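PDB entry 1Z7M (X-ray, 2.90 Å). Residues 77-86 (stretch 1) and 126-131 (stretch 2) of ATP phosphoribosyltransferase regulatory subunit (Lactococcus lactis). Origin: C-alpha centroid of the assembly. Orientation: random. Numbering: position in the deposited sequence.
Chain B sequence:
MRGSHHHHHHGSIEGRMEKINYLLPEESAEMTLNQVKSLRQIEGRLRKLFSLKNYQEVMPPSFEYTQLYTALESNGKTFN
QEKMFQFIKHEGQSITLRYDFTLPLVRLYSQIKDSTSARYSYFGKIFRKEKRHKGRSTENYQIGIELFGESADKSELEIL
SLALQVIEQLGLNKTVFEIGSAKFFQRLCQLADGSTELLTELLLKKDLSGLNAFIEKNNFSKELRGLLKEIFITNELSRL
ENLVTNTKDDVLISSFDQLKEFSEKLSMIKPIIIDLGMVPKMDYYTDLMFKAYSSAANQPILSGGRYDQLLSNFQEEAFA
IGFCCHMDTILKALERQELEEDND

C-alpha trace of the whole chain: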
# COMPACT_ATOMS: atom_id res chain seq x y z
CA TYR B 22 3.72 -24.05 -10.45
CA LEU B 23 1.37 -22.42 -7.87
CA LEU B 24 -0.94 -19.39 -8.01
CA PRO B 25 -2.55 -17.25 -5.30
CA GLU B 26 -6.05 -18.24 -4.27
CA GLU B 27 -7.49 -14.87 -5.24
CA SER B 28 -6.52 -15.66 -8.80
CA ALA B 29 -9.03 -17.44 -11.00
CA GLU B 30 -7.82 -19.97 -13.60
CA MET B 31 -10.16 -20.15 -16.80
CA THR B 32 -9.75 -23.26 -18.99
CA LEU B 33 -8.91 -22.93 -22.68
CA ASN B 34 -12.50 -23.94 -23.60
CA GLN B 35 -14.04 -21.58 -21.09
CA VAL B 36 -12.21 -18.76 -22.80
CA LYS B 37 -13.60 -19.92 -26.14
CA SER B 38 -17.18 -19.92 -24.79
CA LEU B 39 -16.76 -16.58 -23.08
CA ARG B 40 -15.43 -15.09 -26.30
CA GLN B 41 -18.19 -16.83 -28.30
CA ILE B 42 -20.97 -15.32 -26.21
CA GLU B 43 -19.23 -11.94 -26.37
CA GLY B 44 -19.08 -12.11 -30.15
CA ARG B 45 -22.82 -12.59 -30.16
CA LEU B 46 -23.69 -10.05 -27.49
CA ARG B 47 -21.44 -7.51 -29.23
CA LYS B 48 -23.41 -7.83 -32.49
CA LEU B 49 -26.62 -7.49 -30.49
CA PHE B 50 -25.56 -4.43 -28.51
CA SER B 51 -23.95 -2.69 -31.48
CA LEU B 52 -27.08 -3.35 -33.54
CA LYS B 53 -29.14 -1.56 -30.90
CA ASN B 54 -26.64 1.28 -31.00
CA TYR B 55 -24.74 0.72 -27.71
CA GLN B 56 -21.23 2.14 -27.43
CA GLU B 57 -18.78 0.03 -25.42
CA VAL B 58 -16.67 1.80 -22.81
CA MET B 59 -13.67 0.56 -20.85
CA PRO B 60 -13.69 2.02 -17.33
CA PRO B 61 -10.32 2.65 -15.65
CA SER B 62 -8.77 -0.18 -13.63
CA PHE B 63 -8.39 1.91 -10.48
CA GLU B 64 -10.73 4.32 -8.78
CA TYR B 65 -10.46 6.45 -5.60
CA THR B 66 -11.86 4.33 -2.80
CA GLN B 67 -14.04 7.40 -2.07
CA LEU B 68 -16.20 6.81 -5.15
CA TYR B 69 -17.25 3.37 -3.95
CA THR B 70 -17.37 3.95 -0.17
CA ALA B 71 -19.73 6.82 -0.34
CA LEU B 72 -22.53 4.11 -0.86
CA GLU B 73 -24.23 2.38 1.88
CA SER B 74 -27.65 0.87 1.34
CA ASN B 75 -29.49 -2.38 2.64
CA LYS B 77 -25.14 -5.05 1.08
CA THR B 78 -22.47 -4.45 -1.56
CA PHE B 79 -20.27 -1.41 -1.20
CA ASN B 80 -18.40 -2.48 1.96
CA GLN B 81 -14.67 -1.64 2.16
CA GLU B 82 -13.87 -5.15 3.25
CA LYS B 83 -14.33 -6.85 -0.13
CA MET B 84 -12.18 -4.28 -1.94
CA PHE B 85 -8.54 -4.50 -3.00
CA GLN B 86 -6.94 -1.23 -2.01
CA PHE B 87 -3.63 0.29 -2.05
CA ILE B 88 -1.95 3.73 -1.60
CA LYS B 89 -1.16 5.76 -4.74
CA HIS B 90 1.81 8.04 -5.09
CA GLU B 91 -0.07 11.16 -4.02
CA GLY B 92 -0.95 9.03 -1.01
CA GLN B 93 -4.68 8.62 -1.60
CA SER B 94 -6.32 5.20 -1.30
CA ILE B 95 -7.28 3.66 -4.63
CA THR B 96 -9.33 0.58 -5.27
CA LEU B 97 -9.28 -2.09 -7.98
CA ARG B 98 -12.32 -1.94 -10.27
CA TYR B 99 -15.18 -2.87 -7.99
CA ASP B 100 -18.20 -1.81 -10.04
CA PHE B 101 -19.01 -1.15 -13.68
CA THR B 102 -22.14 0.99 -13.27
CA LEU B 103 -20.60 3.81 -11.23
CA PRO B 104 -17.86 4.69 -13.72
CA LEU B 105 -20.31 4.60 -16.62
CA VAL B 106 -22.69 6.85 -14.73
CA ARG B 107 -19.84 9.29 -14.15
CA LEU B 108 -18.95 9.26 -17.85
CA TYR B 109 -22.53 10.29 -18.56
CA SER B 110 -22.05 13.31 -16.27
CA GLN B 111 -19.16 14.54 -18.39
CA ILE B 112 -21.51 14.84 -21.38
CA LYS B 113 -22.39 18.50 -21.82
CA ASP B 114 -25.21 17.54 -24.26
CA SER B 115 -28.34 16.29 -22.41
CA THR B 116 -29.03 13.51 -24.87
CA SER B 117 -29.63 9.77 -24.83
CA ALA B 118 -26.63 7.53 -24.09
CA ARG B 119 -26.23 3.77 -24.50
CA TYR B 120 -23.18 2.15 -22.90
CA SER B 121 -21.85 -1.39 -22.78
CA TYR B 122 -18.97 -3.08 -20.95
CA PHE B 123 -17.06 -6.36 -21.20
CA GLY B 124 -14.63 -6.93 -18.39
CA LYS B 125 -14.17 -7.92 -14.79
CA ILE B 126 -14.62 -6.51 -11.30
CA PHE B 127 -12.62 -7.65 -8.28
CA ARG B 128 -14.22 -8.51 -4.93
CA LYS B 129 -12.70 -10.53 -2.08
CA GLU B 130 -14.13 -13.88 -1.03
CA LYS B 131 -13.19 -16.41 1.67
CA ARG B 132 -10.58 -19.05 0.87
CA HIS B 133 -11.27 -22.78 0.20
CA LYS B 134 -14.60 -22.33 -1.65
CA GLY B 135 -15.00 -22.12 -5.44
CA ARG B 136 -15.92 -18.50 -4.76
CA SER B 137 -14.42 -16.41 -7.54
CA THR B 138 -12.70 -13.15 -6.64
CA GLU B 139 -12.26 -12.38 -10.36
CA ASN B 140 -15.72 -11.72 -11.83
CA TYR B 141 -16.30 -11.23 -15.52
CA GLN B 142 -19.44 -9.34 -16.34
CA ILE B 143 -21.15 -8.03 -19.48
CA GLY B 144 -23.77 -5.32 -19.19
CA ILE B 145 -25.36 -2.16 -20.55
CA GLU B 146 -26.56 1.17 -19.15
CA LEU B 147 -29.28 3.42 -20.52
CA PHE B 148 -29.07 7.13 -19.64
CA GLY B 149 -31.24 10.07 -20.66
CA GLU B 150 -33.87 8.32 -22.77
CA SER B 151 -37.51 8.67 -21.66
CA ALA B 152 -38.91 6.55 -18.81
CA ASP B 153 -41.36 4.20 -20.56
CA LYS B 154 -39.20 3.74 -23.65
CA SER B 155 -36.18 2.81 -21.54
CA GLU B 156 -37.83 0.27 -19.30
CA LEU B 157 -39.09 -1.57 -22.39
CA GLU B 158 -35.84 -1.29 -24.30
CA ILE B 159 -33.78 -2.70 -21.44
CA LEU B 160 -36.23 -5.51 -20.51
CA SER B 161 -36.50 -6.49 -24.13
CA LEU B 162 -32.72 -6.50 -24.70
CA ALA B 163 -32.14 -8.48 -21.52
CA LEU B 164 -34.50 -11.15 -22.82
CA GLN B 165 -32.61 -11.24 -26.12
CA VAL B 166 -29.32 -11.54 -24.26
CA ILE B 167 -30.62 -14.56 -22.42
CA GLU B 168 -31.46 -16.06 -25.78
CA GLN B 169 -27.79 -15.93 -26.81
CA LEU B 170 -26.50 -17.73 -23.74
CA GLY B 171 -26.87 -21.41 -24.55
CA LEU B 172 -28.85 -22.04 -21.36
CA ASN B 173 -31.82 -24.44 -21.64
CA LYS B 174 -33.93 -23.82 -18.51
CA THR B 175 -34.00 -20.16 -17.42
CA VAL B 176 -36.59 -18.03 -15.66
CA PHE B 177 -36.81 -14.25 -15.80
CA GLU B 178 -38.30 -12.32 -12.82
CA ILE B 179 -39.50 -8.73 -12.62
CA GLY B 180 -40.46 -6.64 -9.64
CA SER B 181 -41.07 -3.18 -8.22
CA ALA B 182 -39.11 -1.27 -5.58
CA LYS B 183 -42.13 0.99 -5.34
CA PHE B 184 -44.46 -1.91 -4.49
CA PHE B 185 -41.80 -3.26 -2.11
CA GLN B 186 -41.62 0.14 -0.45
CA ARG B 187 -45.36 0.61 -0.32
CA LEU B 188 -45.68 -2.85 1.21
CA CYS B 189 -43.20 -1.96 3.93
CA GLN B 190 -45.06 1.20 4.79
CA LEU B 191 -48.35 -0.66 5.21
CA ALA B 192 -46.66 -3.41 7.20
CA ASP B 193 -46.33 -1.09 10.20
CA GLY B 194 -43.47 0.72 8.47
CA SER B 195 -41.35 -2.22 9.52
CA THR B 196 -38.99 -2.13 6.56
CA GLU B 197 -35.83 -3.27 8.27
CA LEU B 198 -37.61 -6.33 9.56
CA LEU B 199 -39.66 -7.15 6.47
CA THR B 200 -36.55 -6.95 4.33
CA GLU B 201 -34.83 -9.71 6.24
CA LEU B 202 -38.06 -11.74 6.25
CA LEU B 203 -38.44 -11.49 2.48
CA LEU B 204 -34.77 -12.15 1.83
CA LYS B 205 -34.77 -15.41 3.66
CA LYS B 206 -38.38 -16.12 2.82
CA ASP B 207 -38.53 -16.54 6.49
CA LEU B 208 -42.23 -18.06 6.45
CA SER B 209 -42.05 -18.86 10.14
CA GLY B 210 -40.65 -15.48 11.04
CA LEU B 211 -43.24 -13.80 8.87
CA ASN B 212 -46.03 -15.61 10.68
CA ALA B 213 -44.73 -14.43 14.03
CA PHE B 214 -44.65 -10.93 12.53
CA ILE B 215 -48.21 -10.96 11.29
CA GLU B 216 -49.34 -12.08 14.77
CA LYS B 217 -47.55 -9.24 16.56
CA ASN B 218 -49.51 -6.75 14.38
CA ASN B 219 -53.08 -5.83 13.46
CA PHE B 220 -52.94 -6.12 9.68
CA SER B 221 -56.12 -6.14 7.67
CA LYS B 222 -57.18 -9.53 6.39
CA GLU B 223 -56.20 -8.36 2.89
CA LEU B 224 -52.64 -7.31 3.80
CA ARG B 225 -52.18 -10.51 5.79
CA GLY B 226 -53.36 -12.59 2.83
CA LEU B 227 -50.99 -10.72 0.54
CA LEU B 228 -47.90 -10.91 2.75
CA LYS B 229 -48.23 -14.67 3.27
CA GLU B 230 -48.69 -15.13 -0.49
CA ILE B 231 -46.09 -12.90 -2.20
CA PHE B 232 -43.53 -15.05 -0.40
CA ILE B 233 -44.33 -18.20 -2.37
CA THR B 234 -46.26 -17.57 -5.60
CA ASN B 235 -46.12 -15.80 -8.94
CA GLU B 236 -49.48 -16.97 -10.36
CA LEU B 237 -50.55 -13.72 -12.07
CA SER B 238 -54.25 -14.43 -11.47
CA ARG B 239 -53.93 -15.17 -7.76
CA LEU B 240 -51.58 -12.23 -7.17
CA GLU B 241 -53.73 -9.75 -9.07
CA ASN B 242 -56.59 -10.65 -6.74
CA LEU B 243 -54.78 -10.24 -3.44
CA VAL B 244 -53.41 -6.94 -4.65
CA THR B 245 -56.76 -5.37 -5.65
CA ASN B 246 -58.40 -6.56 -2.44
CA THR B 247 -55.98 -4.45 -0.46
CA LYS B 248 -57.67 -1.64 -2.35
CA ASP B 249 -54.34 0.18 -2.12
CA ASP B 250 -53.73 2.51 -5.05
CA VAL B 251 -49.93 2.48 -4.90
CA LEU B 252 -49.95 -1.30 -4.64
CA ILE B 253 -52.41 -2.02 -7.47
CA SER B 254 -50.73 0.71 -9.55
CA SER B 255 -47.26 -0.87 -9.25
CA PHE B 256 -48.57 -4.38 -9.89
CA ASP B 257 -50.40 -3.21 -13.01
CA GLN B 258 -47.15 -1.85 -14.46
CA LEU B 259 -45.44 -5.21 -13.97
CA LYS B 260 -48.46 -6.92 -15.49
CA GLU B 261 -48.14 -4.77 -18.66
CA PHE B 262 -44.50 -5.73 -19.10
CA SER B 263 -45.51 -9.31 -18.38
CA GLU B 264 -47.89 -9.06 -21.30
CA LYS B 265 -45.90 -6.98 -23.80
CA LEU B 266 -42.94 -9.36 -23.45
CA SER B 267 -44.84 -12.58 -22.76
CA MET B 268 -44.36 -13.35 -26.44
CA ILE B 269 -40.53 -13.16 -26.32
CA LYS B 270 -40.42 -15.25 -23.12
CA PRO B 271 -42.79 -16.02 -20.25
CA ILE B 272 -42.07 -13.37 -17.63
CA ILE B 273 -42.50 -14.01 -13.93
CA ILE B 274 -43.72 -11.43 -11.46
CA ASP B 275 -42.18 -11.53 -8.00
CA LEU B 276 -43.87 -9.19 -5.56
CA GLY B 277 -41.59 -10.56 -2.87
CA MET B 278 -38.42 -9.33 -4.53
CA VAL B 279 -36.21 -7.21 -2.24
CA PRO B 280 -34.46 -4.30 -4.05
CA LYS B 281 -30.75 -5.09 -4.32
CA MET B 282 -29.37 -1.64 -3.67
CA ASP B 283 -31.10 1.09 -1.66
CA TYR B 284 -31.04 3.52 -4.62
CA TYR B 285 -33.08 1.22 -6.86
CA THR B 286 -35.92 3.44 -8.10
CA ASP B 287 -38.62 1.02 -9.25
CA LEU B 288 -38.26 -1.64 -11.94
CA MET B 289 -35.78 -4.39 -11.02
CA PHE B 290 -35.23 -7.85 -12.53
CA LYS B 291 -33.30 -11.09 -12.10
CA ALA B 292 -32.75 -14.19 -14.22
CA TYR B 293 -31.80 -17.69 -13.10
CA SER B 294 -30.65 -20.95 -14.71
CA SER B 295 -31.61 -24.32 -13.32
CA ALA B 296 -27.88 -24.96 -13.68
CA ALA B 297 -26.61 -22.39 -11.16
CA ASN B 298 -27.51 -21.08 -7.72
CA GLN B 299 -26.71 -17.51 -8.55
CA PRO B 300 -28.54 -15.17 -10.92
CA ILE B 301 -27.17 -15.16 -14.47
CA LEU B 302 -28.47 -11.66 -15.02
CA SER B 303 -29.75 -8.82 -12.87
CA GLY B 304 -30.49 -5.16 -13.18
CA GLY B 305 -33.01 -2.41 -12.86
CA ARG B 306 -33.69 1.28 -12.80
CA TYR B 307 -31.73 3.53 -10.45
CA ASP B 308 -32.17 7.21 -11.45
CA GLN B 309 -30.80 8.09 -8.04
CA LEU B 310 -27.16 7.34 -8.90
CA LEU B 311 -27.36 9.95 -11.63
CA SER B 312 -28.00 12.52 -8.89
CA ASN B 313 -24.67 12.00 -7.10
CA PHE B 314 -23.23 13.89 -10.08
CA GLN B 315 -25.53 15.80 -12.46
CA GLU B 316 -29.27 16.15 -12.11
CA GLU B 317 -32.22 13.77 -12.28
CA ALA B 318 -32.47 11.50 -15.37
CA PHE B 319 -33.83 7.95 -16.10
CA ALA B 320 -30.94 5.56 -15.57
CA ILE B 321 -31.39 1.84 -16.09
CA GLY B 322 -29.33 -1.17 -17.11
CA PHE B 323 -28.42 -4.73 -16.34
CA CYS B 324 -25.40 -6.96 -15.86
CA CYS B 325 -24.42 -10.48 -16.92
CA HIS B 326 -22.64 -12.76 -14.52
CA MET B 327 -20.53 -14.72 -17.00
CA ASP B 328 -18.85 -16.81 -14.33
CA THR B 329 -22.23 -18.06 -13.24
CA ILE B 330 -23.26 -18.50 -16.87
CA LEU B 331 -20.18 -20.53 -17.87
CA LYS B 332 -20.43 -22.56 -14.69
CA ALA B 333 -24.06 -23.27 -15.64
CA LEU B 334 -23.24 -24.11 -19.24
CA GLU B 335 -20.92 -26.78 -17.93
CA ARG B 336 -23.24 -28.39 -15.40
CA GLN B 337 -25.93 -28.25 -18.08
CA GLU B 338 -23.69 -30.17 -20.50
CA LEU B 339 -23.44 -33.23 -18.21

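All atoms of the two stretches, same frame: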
# COMPACT_ATOMS: atom_id res chain seq x y z
N LYS B 77 -26.48 -4.74 0.55
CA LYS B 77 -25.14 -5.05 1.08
C LYS B 77 -24.08 -5.36 -0.01
O LYS B 77 -23.88 -6.51 -0.42
CB LYS B 77 -25.21 -6.26 2.01
CG LYS B 77 -23.86 -6.65 2.61
CD LYS B 77 -24.00 -7.86 3.53
CE LYS B 77 -22.66 -8.25 4.13
NZ LYS B 77 -22.78 -9.43 5.03
N THR B 78 -23.41 -4.30 -0.46
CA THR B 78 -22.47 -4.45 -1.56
C THR B 78 -21.23 -3.60 -1.37
O THR B 78 -20.13 -4.13 -1.24
CB THR B 78 -23.24 -4.14 -2.84
OG1 THR B 78 -24.13 -3.06 -2.61
CG2 THR B 78 -24.03 -5.35 -3.30
N PHE B 79 -21.42 -2.31 -1.34
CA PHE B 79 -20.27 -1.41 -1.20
C PHE B 79 -19.74 -1.32 0.23
O PHE B 79 -19.98 -0.34 0.94
CB PHE B 79 -20.66 -0.03 -1.73
CG PHE B 79 -21.02 -0.02 -3.19
CD1 PHE B 79 -20.03 -0.05 -4.17
CD2 PHE B 79 -22.36 -0.01 -3.58
CE1 PHE B 79 -20.37 -0.06 -5.51
CE2 PHE B 79 -22.70 -0.02 -4.93
CZ PHE B 79 -21.70 -0.05 -5.90
N ASN B 80 -19.00 -2.35 0.63
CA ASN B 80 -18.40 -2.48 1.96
C ASN B 80 -16.88 -2.58 1.75
O ASN B 80 -16.42 -3.49 1.06
CB ASN B 80 -18.97 -3.74 2.61
CG ASN B 80 -18.26 -4.15 3.87
OD1 ASN B 80 -17.97 -3.31 4.73
ND2 ASN B 80 -17.99 -5.45 4.01
N GLN B 81 -16.12 -1.67 2.35
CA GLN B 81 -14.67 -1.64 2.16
C GLN B 81 -13.90 -2.91 2.36
O GLN B 81 -12.75 -3.01 1.95
CB GLN B 81 -14.02 -0.57 3.03
CG GLN B 81 -13.61 0.65 2.25
CD GLN B 81 -12.74 1.60 3.05
OE1 GLN B 81 -11.64 1.23 3.49
NE2 GLN B 81 -13.22 2.83 3.24
N GLU B 82 -14.53 -3.89 2.98
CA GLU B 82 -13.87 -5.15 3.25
C GLU B 82 -13.61 -6.03 2.03
O GLU B 82 -12.61 -6.73 1.99
CB GLU B 82 -14.67 -5.95 4.26
CG GLU B 82 -15.01 -5.19 5.51
CD GLU B 82 -16.02 -5.94 6.35
OE1 GLU B 82 -16.44 -5.40 7.41
OE2 GLU B 82 -16.41 -7.06 5.94
N LYS B 83 -14.50 -6.01 1.05
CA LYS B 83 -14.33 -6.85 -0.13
C LYS B 83 -13.52 -6.19 -1.24
O LYS B 83 -13.40 -6.75 -2.32
CB LYS B 83 -15.70 -7.25 -0.70
CG LYS B 83 -16.58 -8.02 0.26
CD LYS B 83 -17.97 -8.20 -0.34
CE LYS B 83 -18.85 -9.10 0.53
NZ LYS B 83 -18.33 -10.51 0.59
N MET B 84 -12.96 -5.02 -0.96
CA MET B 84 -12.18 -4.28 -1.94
C MET B 84 -10.66 -4.37 -1.82
O MET B 84 -10.11 -4.36 -0.72
CB MET B 84 -12.55 -2.81 -1.90
CG MET B 84 -13.96 -2.51 -2.28
SD MET B 84 -14.30 -0.81 -1.88
CE MET B 84 -16.04 -0.90 -1.60
N PHE B 85 -9.99 -4.45 -2.96
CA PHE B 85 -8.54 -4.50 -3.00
C PHE B 85 -8.09 -3.06 -3.07
O PHE B 85 -8.38 -2.36 -4.04
CB PHE B 85 -8.02 -5.23 -4.23
CG PHE B 85 -8.31 -6.69 -4.23
CD1 PHE B 85 -9.52 -7.17 -4.70
CD2 PHE B 85 -7.37 -7.59 -3.76
CE1 PHE B 85 -9.78 -8.53 -4.73
CE2 PHE B 85 -7.62 -8.95 -3.78
CZ PHE B 85 -8.83 -9.43 -4.27
N GLN B 86 -7.36 -2.62 -2.05
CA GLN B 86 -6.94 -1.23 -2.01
C GLN B 86 -5.47 -1.09 -1.83
O GLN B 86 -4.77 -1.98 -1.35
CB GLN B 86 -7.64 -0.48 -0.89
CG GLN B 86 -8.99 -1.07 -0.54
CD GLN B 86 -9.65 -0.31 0.59
N ILE B 126 -14.68 -7.26 -12.55
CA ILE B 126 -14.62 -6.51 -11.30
C ILE B 126 -13.91 -7.43 -10.32
O ILE B 126 -13.88 -8.63 -10.54
CB ILE B 126 -16.02 -6.19 -10.73
CG1 ILE B 126 -16.82 -7.47 -10.56
CG2 ILE B 126 -16.74 -5.23 -11.63
CD1 ILE B 126 -18.07 -7.25 -9.75
N PHE B 127 -13.35 -6.86 -9.26
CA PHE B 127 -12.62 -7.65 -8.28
C PHE B 127 -13.12 -7.46 -6.87
O PHE B 127 -13.00 -6.38 -6.30
CB PHE B 127 -11.14 -7.28 -8.33
CG PHE B 127 -10.57 -7.23 -9.72
CD1 PHE B 127 -10.68 -6.08 -10.49
CD2 PHE B 127 -9.96 -8.36 -10.27
CE1 PHE B 127 -10.20 -6.06 -11.80
CE2 PHE B 127 -9.48 -8.34 -11.57
CZ PHE B 127 -9.60 -7.19 -12.33
N ARG B 128 -13.69 -8.53 -6.30
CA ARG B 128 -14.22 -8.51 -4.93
C ARG B 128 -13.50 -9.62 -4.19
O ARG B 128 -13.06 -10.58 -4.81
CB ARG B 128 -15.73 -8.78 -4.93
CG ARG B 128 -16.56 -7.86 -5.83
CD ARG B 128 -17.93 -8.48 -6.20
NE ARG B 128 -19.08 -7.84 -5.55
CZ ARG B 128 -19.49 -6.58 -5.75
NH1 ARG B 128 -18.86 -5.78 -6.61
NH2 ARG B 128 -20.54 -6.12 -5.09
N LYS B 129 -13.37 -9.50 -2.87
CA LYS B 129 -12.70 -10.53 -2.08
C LYS B 129 -13.68 -11.56 -1.55
O LYS B 129 -14.79 -11.21 -1.16
CB LYS B 129 -11.98 -9.93 -0.88
CG LYS B 129 -10.73 -9.20 -1.22
CD LYS B 129 -10.16 -8.63 0.03
CE LYS B 129 -8.85 -7.98 -0.25
NZ LYS B 129 -8.34 -7.31 0.99
N GLU B 130 -13.27 -12.82 -1.53
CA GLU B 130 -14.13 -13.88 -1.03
C GLU B 130 -13.31 -14.76 -0.09
O GLU B 130 -12.09 -14.69 -0.10
CB GLU B 130 -14.69 -14.69 -2.20
CG GLU B 130 -15.71 -13.93 -3.04
CD GLU B 130 -16.98 -13.55 -2.27
OE1 GLU B 130 -17.62 -12.53 -2.62
OE2 GLU B 130 -17.36 -14.28 -1.32
N LYS B 131 -13.95 -15.57 0.75
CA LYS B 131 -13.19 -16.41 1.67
C LYS B 131 -12.50 -17.57 0.97
O LYS B 131 -13.01 -18.10 -0.02
CB LYS B 131 -14.10 -16.92 2.78
CG LYS B 131 -14.61 -15.79 3.64
CD LYS B 131 -15.26 -16.26 4.93
CE LYS B 131 -15.46 -15.06 5.86
NZ LYS B 131 -16.12 -15.41 7.16

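Stretch 2 enters the contact at the end of a strand. Ile-126 lies too far from stretch 1 to take part, and the first touching residue is Phe-127. Its CA-to-CB bond points toward stretch 1, but the ring leads away, so the apolar approach is made at the base of the side chain: Phe-127 CB lies 4.0 Å from Phe-85 CD1. Phe-127 O is 3.9 Å from the same Phe-85 CD1, near the plane of the ring, and therefore meets its edge.

Arg-128 turns its CA-to-CB bond away, yet its backbone stays close. Arg-128 CA sits 3.3 Å from Lys-83 O with an angle of 137° at the hydrogen, which fits a CA-H...O contact. The side chain is bent, with chi2 alone t and chi3 between wells at 109°, and NH2 of Arg-128 lies 4.0 Å from CG2 of Thr-78; the methyl is at the guanidinium edge, a packing contact without a polar partner.

Lys-129 is the centre of the interaction, with the largest covered area of any residue here. Lys-129 N donates to Lys-83 O at 2.8 Å, with an N-H...O angle of 139°; this is the sole hydrogen bond between the stretches, short but clearly bent. Lys-83 O thus receives both this amide and the CA-H of Arg-128. The Lys-129 side chain, with chi2 to chi4 all t, runs across the Phe-85 ring: CG is 3.9 Å from the ring centroid and 24° off the normal, a CH-pi contact over the face. NZ of Lys-129 lies 5.3 Å from the Phe-85 ring centroid, so any cation-pi attraction is weak at most.

Glu-130 points its CA-to-CB bond away, but its end comes nearer, and OE1 of Glu-130 forms a long salt bridge of 3.9 Å with NZ of Lys-83. Lys-131 is out of reach.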